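Local coordinates for protein TASOR (Homo sapiens, PDB 6TL1) that is a component of the HUSH complex, which silences chromatin rich in H3K9me3 by promoting recruitment of SETDB1 and MORC2, at residues A39-N44 with C200-V205. Numbering follows the deposited sequence.
Sequences ACLVHN and CPYAVV
Pro201 meets Val42 where two neighbouring antiparallel strands, 34-42 and 199-209, begin to part in the main sheet of the TASOR pseudo-PARP domain. Val42 CG1 approaches Pro201 CB at 4.3 Å. Here water replaces direct pairing. One water lies 2.9 Å from Pro201 O, within hydrogen-bonding distance, and accepts from the backbone N of Asn44. Asn44 is the N-cap of helix 45-60, so the water sits where the strand gives way to the helix.

Tyr202 and Ala203 form a classic beta bulge opposite Ile131 of strand 126-134. Tyr202 O accepts from Val42 N at 2.9 Å. The donor lies well above the carbonyl plane, with a C=O...N angle of 127°. A second water bridges Tyr202 O and Val42 O. The Tyr202 side chain has CG anti to the backbone N (chi1 175°) and runs beside Leu41, pointing the same way. Leu41 CD2 makes a CH-pi contact over one ring face, 4.3 Å from the ring centroid and displaced toward the rim.

Ala203 CB also touches Leu41 CD2. The two residues form a non-hydrogen-bonded pair. Val204 and Cys40 form a hydrogen-bonded pair, joined by two nearly straight backbone bonds. The Val204 and Val42 side chains cross obliquely, with Val204 CG2 3.7 Å from Val42 CG2, and both valines pack on Cys86 of helix 82-88. Ala39 and Val205 lie on the other face and pack against helix 12-22. Here Val205 CG1, anti to its own carbonyl carbon (chi1 -65°), meets Ala39 CB at 3.7 Å.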
ATOM      1  N   ALA A  39      11.457  10.355   9.264  1.00 48.25           N
ATOM      2  CA  ALA A  39      10.309  10.400   8.372  1.00 46.59           C
ATOM      3  C   ALA A  39      10.529  11.495   7.338  1.00 48.99           C
ATOM      4  O   ALA A  39      11.063  12.564   7.658  1.00 52.94           O
ATOM      5  CB  ALA A  39       9.012  10.645   9.151  1.00 44.43           C
ATOM      6  N   CYS A  40      10.132  11.214   6.097  1.00 46.66           N
ATOM      7  CA  CYS A  40      10.165  12.191   5.016  1.00 48.76           C
ATOM      8  C   CYS A  40       8.835  12.214   4.285  1.00 44.64           C
ATOM      9  O   CYS A  40       8.207  11.169   4.095  1.00 39.46           O
ATOM     10  CB  CYS A  40      11.252  11.861   3.981  1.00 56.49           C
ATOM     11  SG  CYS A  40      12.921  11.762   4.600  1.00 71.39           S
ATOM     12  N   LEU A  41       8.413  13.400   3.853  1.00 42.52           N
ATOM     13  CA  LEU A  41       7.340  13.461   2.874  1.00 40.93           C
ATOM     14  C   LEU A  41       7.939  13.315   1.482  1.00 40.69           C
ATOM     15  O   LEU A  41       9.093  13.678   1.237  1.00 44.29           O
ATOM     16  CB  LEU A  41       6.543  14.765   2.981  1.00 45.04           C
ATOM     17  CG  LEU A  41       5.635  14.839   4.205  1.00 47.34           C
ATOM     18  CD1 LEU A  41       5.169  16.250   4.495  1.00 48.06           C
ATOM     19  CD2 LEU A  41       4.444  13.903   4.014  1.00 41.22           C
ATOM     20  N   VAL A  42       7.168  12.726   0.578  1.00 39.39           N
ATOM     21  CA  VAL A  42       7.623  12.511  -0.784  1.00 40.51           C
ATOM     22  C   VAL A  42       6.932  13.535  -1.678  1.00 40.49           C
ATOM     23  O   VAL A  42       5.713  13.735  -1.590  1.00 40.05           O
ATOM     24  CB  VAL A  42       7.346  11.071  -1.244  1.00 40.42           C
ATOM     25  CG1 VAL A  42       7.812  10.878  -2.677  1.00 44.10           C
ATOM     26  CG2 VAL A  42       8.042  10.078  -0.311  1.00 42.93           C
ATOM     27  N   HIS A  43       7.708  14.197  -2.529  1.00 41.81           N
ATOM     28  CA  HIS A  43       7.147  15.180  -3.456  1.00 45.10           C
ATOM     29  C   HIS A  43       7.618  14.782  -4.847  1.00 45.03           C
ATOM     30  O   HIS A  43       8.662  15.233  -5.318  1.00 43.89           O
ATOM     31  CB  HIS A  43       7.543  16.618  -3.074  1.00 49.58           C
ATOM     32  CG  HIS A  43       7.227  16.962  -1.647  1.00 55.98           C
ATOM     33  ND1 HIS A  43       5.951  17.254  -1.232  1.00 57.83           N
ATOM     34  CD2 HIS A  43       8.030  17.134  -0.569  1.00 57.45           C
ATOM     35  CE1 HIS A  43       5.965  17.529   0.066  1.00 56.54           C
ATOM     36  NE2 HIS A  43       7.211  17.472   0.486  1.00 58.20           N
ATOM     37  N   ASN A  44       6.812  13.966  -5.524  1.00 41.75           N
ATOM     38  CA  ASN A  44       7.152  13.523  -6.870  1.00 45.25           C
ATOM     39  C   ASN A  44       6.050  14.092  -7.757  1.00 42.38           C
ATOM     40  O   ASN A  44       4.951  13.533  -7.835  1.00 39.94           O
ATOM     41  CB  ASN A  44       7.266  11.984  -6.957  1.00 41.86           C
ATOM     42  CG  ASN A  44       7.574  11.492  -8.388  1.00 46.60           C
ATOM     43  OD1 ASN A  44       7.155  12.107  -9.368  1.00 45.93           O
ATOM     44  ND2 ASN A  44       8.386  10.445  -8.502  1.00 46.16           N
ATOM     45  N   CYS A 200       0.276   6.268  -5.242  1.00 35.00           N
ATOM     46  CA  CYS A 200       1.286   7.327  -5.284  1.00 37.47           C
ATOM     47  C   CYS A 200       2.056   7.396  -3.969  1.00 39.59           C
ATOM     48  O   CYS A 200       1.434   7.497  -2.898  1.00 39.45           O
ATOM     49  CB  CYS A 200       0.625   8.678  -5.580  1.00 39.27           C
ATOM     50  SG  CYS A 200       1.792  10.020  -5.865  1.00 48.25           S
ATOM     51  N   PRO A 201       3.385   7.340  -3.998  1.00 41.31           N
ATOM     52  CA  PRO A 201       4.156   7.470  -2.752  1.00 40.06           C
ATOM     53  C   PRO A 201       3.941   8.834  -2.108  1.00 42.69           C
ATOM     54  O   PRO A 201       3.961   9.874  -2.776  1.00 38.24           O
ATOM     55  CB  PRO A 201       5.604   7.277  -3.203  1.00 41.92           C
ATOM     56  CG  PRO A 201       5.605   7.667  -4.628  1.00 46.09           C
ATOM     57  CD  PRO A 201       4.259   7.272  -5.180  1.00 46.18           C
ATOM     58  N   TYR A 202       3.710   8.815  -0.800  1.00 38.72           N
ATOM     59  CA  TYR A 202       3.359   9.978   0.003  1.00 38.56           C
ATOM     60  C   TYR A 202       4.361  10.278   1.109  1.00 36.00           C
ATOM     61  O   TYR A 202       4.694  11.447   1.335  1.00 39.84           O
ATOM     62  CB  TYR A 202       1.957   9.744   0.609  1.00 38.51           C
ATOM     63  CG  TYR A 202       1.496  10.808   1.571  1.00 38.05           C
ATOM     64  CD1 TYR A 202       0.937  11.992   1.102  1.00 41.61           C
ATOM     65  CD2 TYR A 202       1.589  10.617   2.952  1.00 38.48           C
ATOM     66  CE1 TYR A 202       0.511  12.973   1.976  1.00 48.49           C
ATOM     67  CE2 TYR A 202       1.173  11.596   3.830  1.00 38.96           C
ATOM     68  CZ  TYR A 202       0.626  12.759   3.345  1.00 44.00           C
ATOM     69  OH  TYR A 202       0.199  13.733   4.226  1.00 48.39           O
ATOM     70  N   ALA A 203       4.875   9.253   1.793  1.00 33.31           N
ATOM     71  CA  ALA A 203       5.820   9.472   2.880  1.00 37.85           C
ATOM     72  C   ALA A 203       6.659   8.219   3.070  1.00 39.97           C
ATOM     73  O   ALA A 203       6.277   7.126   2.652  1.00 43.10           O
ATOM     74  CB  ALA A 203       5.100   9.830   4.191  1.00 32.84           C
ATOM     75  N   VAL A 204       7.812   8.397   3.716  1.00 37.80           N
ATOM     76  CA  VAL A 204       8.704   7.300   4.080  1.00 35.81           C
ATOM     77  C   VAL A 204       9.099   7.467   5.541  1.00 38.95           C
ATOM     78  O   VAL A 204       9.435   8.576   5.974  1.00 41.12           O
ATOM     79  CB  VAL A 204       9.961   7.256   3.192  1.00 45.95           C
ATOM     80  CG1 VAL A 204      10.755   5.991   3.464  1.00 45.94           C
ATOM     81  CG2 VAL A 204       9.575   7.343   1.715  1.00 48.90           C
ATOM     82  N   VAL A 205       9.047   6.373   6.294  1.00 35.15           N
ATOM     83  CA  VAL A 205       9.495   6.349   7.678  1.00 37.03           C
ATOM     84  C   VAL A 205      10.477   5.203   7.842  1.00 39.54           C
ATOM     85  O   VAL A 205      10.409   4.187   7.143  1.00 46.98           O
ATOM     86  CB  VAL A 205       8.326   6.171   8.663  1.00 38.65           C
ATOM     87  CG1 VAL A 205       7.386   7.361   8.609  1.00 37.96           C
ATOM     88  CG2 VAL A 205       7.593   4.866   8.364  1.00 39.87           C
TER
HETATM   89  O   HOH W   1       4.639  12.224  -4.279  1.00 40.81           O
HETATM   90  O   HOH W   2       3.785  13.572   0.124  1.00 41.93           O